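Local coordinates for protein aromatic-L-amino-acid decarboxylase (Catharanthus roseus, PDB 6EEW) that catalyses the pyridoxal 5'-phosphate-dependent decarboxylation of L-tryptophan to tryptamine and of 5-hydroxy-L-tryptophan to serotonin, working as a homodimer, at residues Asn165-Ser170 with Ser312-Pro317; Leu321-Asp326 with Trp379-Ser384. All coordinates share one frame; numbering follows the deposited sequence. Where two conformers were deposited one is given.

Contact 1 of 2, residues Asn165-Ser170 with Ser312-Pro317; sequences NTTSES and SLSLSP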
loop_
_atom_site.group_PDB
_atom_site.type_symbol
_atom_site.label_atom_id
_atom_site.label_comp_id
_atom_site.label_asym_id
_atom_site.label_seq_id
_atom_site.Cartn_x
_atom_site.Cartn_y
_atom_site.Cartn_z
ATOM N N ASN A 165 -3.877 -3.002 1.569
ATOM C CA ASN A 165 -4.177 -1.810 0.785
ATOM C C ASN A 165 -5.169 -2.100 -0.332
ATOM O O ASN A 165 -6.063 -1.290 -0.597
ATOM C CB ASN A 165 -2.889 -1.253 0.171
ATOM C CG ASN A 165 -1.987 -0.589 1.194
ATOM O OD1 ASN A 165 -2.436 0.206 2.009
ATOM N ND2 ASN A 165 -0.714 -0.942 1.172
ATOM N N THR A 166 -5.018 -3.233 -1.014
ATOM C CA THR A 166 -5.696 -3.443 -2.280
ATOM C C THR A 166 -6.268 -4.848 -2.318
ATOM O O THR A 166 -5.959 -5.702 -1.480
ATOM C CB THR A 166 -4.762 -3.258 -3.486
ATOM O OG1 THR A 166 -3.791 -4.313 -3.509
ATOM C CG2 THR A 166 -4.034 -1.928 -3.417
ATOM N N THR A 167 -7.133 -5.079 -3.301
ATOM C CA THR A 167 -7.549 -6.447 -3.569
ATOM C C THR A 167 -6.428 -7.224 -4.237
ATOM O O THR A 167 -6.216 -8.405 -3.941
ATOM C CB THR A 167 -8.809 -6.450 -4.431
ATOM O OG1 THR A 167 -9.851 -5.808 -3.696
ATOM C CG2 THR A 167 -9.242 -7.879 -4.747
ATOM N N SER A 168 -5.698 -6.578 -5.146
ATOM C CA SER A 168 -4.653 -7.283 -5.874
ATOM C C SER A 168 -3.646 -7.910 -4.919
ATOM O O SER A 168 -3.280 -9.078 -5.083
ATOM C CB SER A 168 -3.975 -6.351 -6.875
ATOM O OG SER A 168 -4.804 -6.176 -8.018
ATOM N N GLU A 169 -3.227 -7.179 -3.880
ATOM C CA GLU A 169 -2.229 -7.760 -2.989
ATOM C C GLU A 169 -2.839 -8.755 -2.006
ATOM O O GLU A 169 -2.162 -9.697 -1.588
ATOM C CB GLU A 169 -1.440 -6.655 -2.260
ATOM C CG GLU A 169 -2.236 -5.655 -1.427
ATOM C CD GLU A 169 -1.318 -4.654 -0.678
ATOM O OE1 GLU A 169 -0.134 -4.529 -1.057
ATOM O OE2 GLU A 169 -1.777 -4.008 0.296
ATOM N N SER A 170 -4.114 -8.615 -1.655
ATOM C CA SER A 170 -4.756 -9.651 -0.846
ATOM C C SER A 170 -4.838 -10.963 -1.611
ATOM O O SER A 170 -4.495 -12.033 -1.083
ATOM C CB SER A 170 -6.125 -9.183 -0.402
ATOM O OG SER A 170 -5.967 -8.028 0.382
ATOM N N SER A 312 -10.390 -18.096 1.940
ATOM C CA SER A 312 -10.142 -16.709 2.310
ATOM C C SER A 312 -11.215 -15.823 1.713
ATOM O O SER A 312 -11.931 -16.218 0.787
ATOM C CB SER A 312 -8.738 -16.232 1.889
ATOM O OG SER A 312 -8.385 -16.575 0.545
ATOM N N LEU A 313 -11.342 -14.625 2.289
ATOM C CA LEU A 313 -12.341 -13.666 1.841
ATOM C C LEU A 313 -11.770 -12.259 1.910
ATOM O O LEU A 313 -11.009 -11.938 2.826
ATOM C CB LEU A 313 -13.623 -13.763 2.687
ATOM C CG LEU A 313 -14.547 -12.549 2.636
ATOM C CD1 LEU A 313 -15.305 -12.517 1.310
ATOM C CD2 LEU A 313 -15.498 -12.588 3.819
ATOM N N SER A 314 -12.110 -11.424 0.929
ATOM C CA SER A 314 -11.695 -10.030 0.982
ATOM C C SER A 314 -12.834 -9.100 0.571
ATOM O O SER A 314 -13.708 -9.452 -0.229
ATOM C CB SER A 314 -10.441 -9.789 0.116
ATOM O OG SER A 314 -10.672 -10.032 -1.261
ATOM N N LEU A 315 -12.818 -7.905 1.156
ATOM C CA LEU A 315 -13.720 -6.832 0.745
ATOM C C LEU A 315 -13.021 -5.504 0.955
ATOM O O LEU A 315 -12.208 -5.374 1.861
ATOM C CB LEU A 315 -15.046 -6.867 1.522
ATOM C CG LEU A 315 -15.232 -6.543 3.008
ATOM C CD1 LEU A 315 -15.429 -5.042 3.295
ATOM C CD2 LEU A 315 -16.440 -7.331 3.512
ATOM N N SER A 316 -13.355 -4.512 0.131
ATOM C CA SER A 316 -12.698 -3.211 0.204
ATOM C C SER A 316 -13.614 -2.131 0.771
ATOM O O SER A 316 -14.421 -1.546 0.031
ATOM C CB SER A 316 -12.191 -2.793 -1.179
ATOM O OG SER A 316 -11.020 -3.512 -1.529
ATOM N N PRO A 317 -13.507 -1.798 2.056
ATOM C CA PRO A 317 -14.178 -0.591 2.566
ATOM C C PRO A 317 -13.981 0.665 1.714
ATOM O O PRO A 317 -14.846 1.547 1.729
ATOM C CB PRO A 317 -13.554 -0.426 3.958
ATOM C CG PRO A 317 -13.227 -1.840 4.378
ATOM C CD PRO A 317 -12.887 -2.600 3.123
HETATM O O HOH W 1 -11.487 -7.886 -2.375
#

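Contact 2 of 2, residues Leu321-Asp326 with Trp379-Ser384; sequences LLAYLD and WLILRS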
loop_
_atom_site.group_PDB
_atom_site.type_symbol
_atom_site.label_atom_id
_atom_site.label_comp_id
_atom_site.label_asym_id
_atom_site.label_seq_id
_atom_site.Cartn_x
_atom_site.Cartn_y
_atom_site.Cartn_z
ATOM N N LEU A 321 -17.798 1.115 1.653
ATOM C CA LEU A 321 -17.976 1.251 3.096
ATOM C C LEU A 321 -17.281 2.498 3.625
ATOM O O LEU A 321 -16.738 2.514 4.739
ATOM C CB LEU A 321 -17.490 0.007 3.844
ATOM C CG LEU A 321 -18.178 -0.217 5.201
ATOM C CD1 LEU A 321 -19.691 -0.363 5.041
ATOM C CD2 LEU A 321 -17.567 -1.404 5.990
ATOM N N LEU A 322 -17.392 3.597 2.890
ATOM C CA LEU A 322 -17.137 4.928 3.423
ATOM C C LEU A 322 -15.691 5.122 3.888
ATOM O O LEU A 322 -15.388 6.099 4.589
ATOM C CB LEU A 322 -18.108 5.231 4.564
ATOM C CG LEU A 322 -19.568 4.795 4.343
ATOM C CD1 LEU A 322 -20.359 5.039 5.610
ATOM C CD2 LEU A 322 -20.203 5.553 3.179
ATOM N N ALA A 323 -14.789 4.219 3.534
ATOM C CA ALA A 323 -13.391 4.387 3.870
ATOM C C ALA A 323 -12.732 5.110 2.716
ATOM O O ALA A 323 -13.086 4.905 1.551
ATOM C CB ALA A 323 -12.710 3.042 4.121
ATOM N N TYR A 324 -11.785 5.961 3.025
ATOM C CA TYR A 324 -11.082 6.463 1.859
ATOM C C TYR A 324 -10.136 5.380 1.345
ATOM O O TYR A 324 -9.878 4.380 2.024
ATOM C CB TYR A 324 -10.333 7.752 2.209
ATOM C CG TYR A 324 -11.221 8.974 2.399
ATOM C CD1 TYR A 324 -11.947 9.169 3.568
ATOM C CD2 TYR A 324 -11.311 9.944 1.406
ATOM C CE1 TYR A 324 -12.740 10.287 3.738
ATOM C CE2 TYR A 324 -12.108 11.057 1.572
ATOM C CZ TYR A 324 -12.812 11.226 2.731
ATOM O OH TYR A 324 -13.598 12.339 2.877
ATOM N N LEU A 325 -9.633 5.560 0.124
ATOM C CA LEU A 325 -8.461 4.790 -0.282
ATOM C C LEU A 325 -7.309 5.094 0.666
ATOM O O LEU A 325 -7.120 6.243 1.065
ATOM C CB LEU A 325 -8.043 5.136 -1.711
ATOM C CG LEU A 325 -8.733 4.456 -2.893
ATOM C CD1 LEU A 325 -10.133 5.033 -3.095
ATOM C CD2 LEU A 325 -7.881 4.573 -4.153
ATOM N N ASP A 326 -6.541 4.073 1.051
ATOM C CA ASP A 326 -6.749 2.670 0.722
ATOM C C ASP A 326 -7.364 1.993 1.915
ATOM O O ASP A 326 -7.183 2.444 3.051
ATOM C CB ASP A 326 -5.439 1.940 0.388
ATOM C CG ASP A 326 -4.805 2.415 -0.892
ATOM O OD1 ASP A 326 -5.525 2.465 -1.913
ATOM O OD2 ASP A 326 -3.583 2.719 -0.876
ATOM N N TRP A 379 -12.307 1.636 12.692
ATOM C CA TRP A 379 -12.876 1.750 14.029
ATOM C C TRP A 379 -13.751 2.985 14.145
ATOM O O TRP A 379 -14.873 2.917 14.659
ATOM C CB TRP A 379 -11.752 1.788 15.057
ATOM C CG TRP A 379 -12.172 1.718 16.491
ATOM C CD1 TRP A 379 -12.984 0.788 17.068
ATOM C CD2 TRP A 379 -11.739 2.588 17.552
ATOM N NE1 TRP A 379 -13.109 1.041 18.422
ATOM C CE2 TRP A 379 -12.349 2.137 18.740
ATOM C CE3 TRP A 379 -10.905 3.713 17.607
ATOM C CZ2 TRP A 379 -12.144 2.765 19.966
ATOM C CZ3 TRP A 379 -10.703 4.336 18.823
ATOM C CH2 TRP A 379 -11.320 3.862 19.987
ATOM N N LEU A 380 -13.245 4.133 13.683
ATOM C CA LEU A 380 -14.036 5.350 13.785
ATOM C C LEU A 380 -15.290 5.254 12.935
ATOM O O LEU A 380 -16.332 5.749 13.340
ATOM C CB LEU A 380 -13.224 6.581 13.381
ATOM C CG LEU A 380 -12.532 7.352 14.519
ATOM C CD1 LEU A 380 -11.631 6.395 15.291
ATOM C CD2 LEU A 380 -11.722 8.519 13.977
ATOM N N ILE A 381 -15.230 4.587 11.784
ATOM C CA ILE A 381 -16.432 4.439 10.962
ATOM C C ILE A 381 -17.497 3.648 11.718
ATOM O O ILE A 381 -18.650 4.088 11.882
ATOM C CB ILE A 381 -16.080 3.750 9.634
ATOM C CG1 ILE A 381 -15.125 4.609 8.805
ATOM C CG2 ILE A 381 -17.345 3.401 8.853
ATOM C CD1 ILE A 381 -14.640 3.908 7.537
ATOM N N LEU A 382 -17.119 2.455 12.169
ATOM C CA LEU A 382 -18.043 1.601 12.899
ATOM C C LEU A 382 -18.618 2.326 14.111
ATOM O O LEU A 382 -19.843 2.381 14.295
ATOM C CB LEU A 382 -17.332 0.312 13.293
ATOM C CG LEU A 382 -16.931 -0.353 11.980
ATOM C CD1 LEU A 382 -15.949 -1.477 12.230
ATOM C CD2 LEU A 382 -18.174 -0.873 11.282
ATOM N N ARG A 383 -17.751 2.907 14.939
ATOM C CA ARG A 383 -18.233 3.559 16.153
ATOM C C ARG A 383 -19.086 4.790 15.857
ATOM O O ARG A 383 -20.026 5.077 16.604
ATOM C CB ARG A 383 -17.065 3.942 17.058
ATOM C CG ARG A 383 -16.429 2.763 17.750
ATOM C CD ARG A 383 -15.581 3.215 18.936
ATOM N NE ARG A 383 -16.393 3.802 19.986
ATOM C CZ ARG A 383 -15.903 4.372 21.087
ATOM N NH1 ARG A 383 -14.588 4.457 21.294
ATOM N NH2 ARG A 383 -16.727 4.846 21.986
ATOM N N SER A 384 -18.782 5.523 14.782
ATOM C CA SER A 384 -19.445 6.799 14.563
ATOM C C SER A 384 -20.800 6.643 13.890
ATOM O O SER A 384 -21.668 7.507 14.056
ATOM C CB SER A 384 -18.542 7.706 13.730
ATOM O OG SER A 384 -17.211 7.698 14.234
#

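Contact 1 of 2, residues Asn165-Ser170 with Ser312-Pro317
T167 and S316 each set their hydroxyl beside the backbone N and anti to the carbonyl carbon (chi1 -62° and -76°), which brings T167 OG1 to 3.4 Å from S316 OG. The bond is weak, and S316 OG also has T328 OG1 as a partner. The setting is fold type I of PLP-dependent enzymes. The first turn of helix 167-186 packs on the face of strand 312-315, which lies between strands 283-287 and 328-332, and on S316 just after it. The contact is buried between the helix and the central seven-stranded sheet. A water lies 3.0 Å from T167 OG1 and 2.6 Å from S314 OG, which is also bonded to H285. Apolar contact is slight: S170 CB faces S314 CB at 4.4 Å.

T166 is the N-cap of the helix. Its OG1 accepts from E169 N at 2.9 Å. Here the phosphate of the lysine-bound cofactor at position 319 takes bonds from T167 N and S168 OG. The helix dipole probably favours this anion. The preceding turn is held by E169, whose OE2 offers its anti lone pair to N165 N at 2.7 Å.

Contact 2 of 2, residues Leu321-Asp326 with Trp379-Ser384
I381 reaches from helix 375-409 into the loop 321-326, and its CD1 methyl carries the contact. The place belongs to the large domain of fold type I. The loop follows the segment of the cofactor lysine and leads into strand 328-332. I381 holds CG1 beside its backbone N and extends the chain onward (chi2 174°), which drives CD1 away from the helix and onto the loop backbone.

This is the tight part. CD1 lies 3.7 Å from L322 O and 3.8 Å from L321 O. It also meets the CB of A323 at 4.0 Å. One methyl thus touches three successive residues. The A323-I381 pair is apolar; the two carbonyl oxygens meet the methyl by van der Waals contact. L322 N bonds to T104 OG1 and L322 O to S106 OG, which hold the touching carbonyl in place.

The flanks are looser. L321 CG stays 5.2 Å from I381 CG2. L322 CB and CD1 each lie 4.7 Å from I381 CG2. L322 packs instead on L390 and H393, further along the same helix. The touching residues are all buried, whereas D326 and S384 are partly exposed. K377, earlier on the same helix, bonds to Y324 O and D326 O; L325 N bonds to N120 of the second subunit. R383 forms salt bridges to D80 and E72 of the second subunit. Within the helix segment, R383 CD sits 3.1 Å above the ring plane of W379, offset toward the rim.

From the N terminus, the chain passes strand 160-164 and enters helix 167-186. It then runs through most of the large sheet before strand 312-315 returns to that helix start and closes contact 1 over 141 residues. Contact 2 opens only afterwards and closes over 52 residues at helix 375-409. The two loops therefore follow in series and neither nest nor cross. Their centres lie 15 Å apart. They still touch: P317 O is a probable acceptor for A323 N, and N165 O packs on D326 CB. Contact 1 ties helix 167-186 to the central sheet; contact 2 ties helix 375-409 to the loop between strands 312-315 and 328-332. Both reach the second subunit.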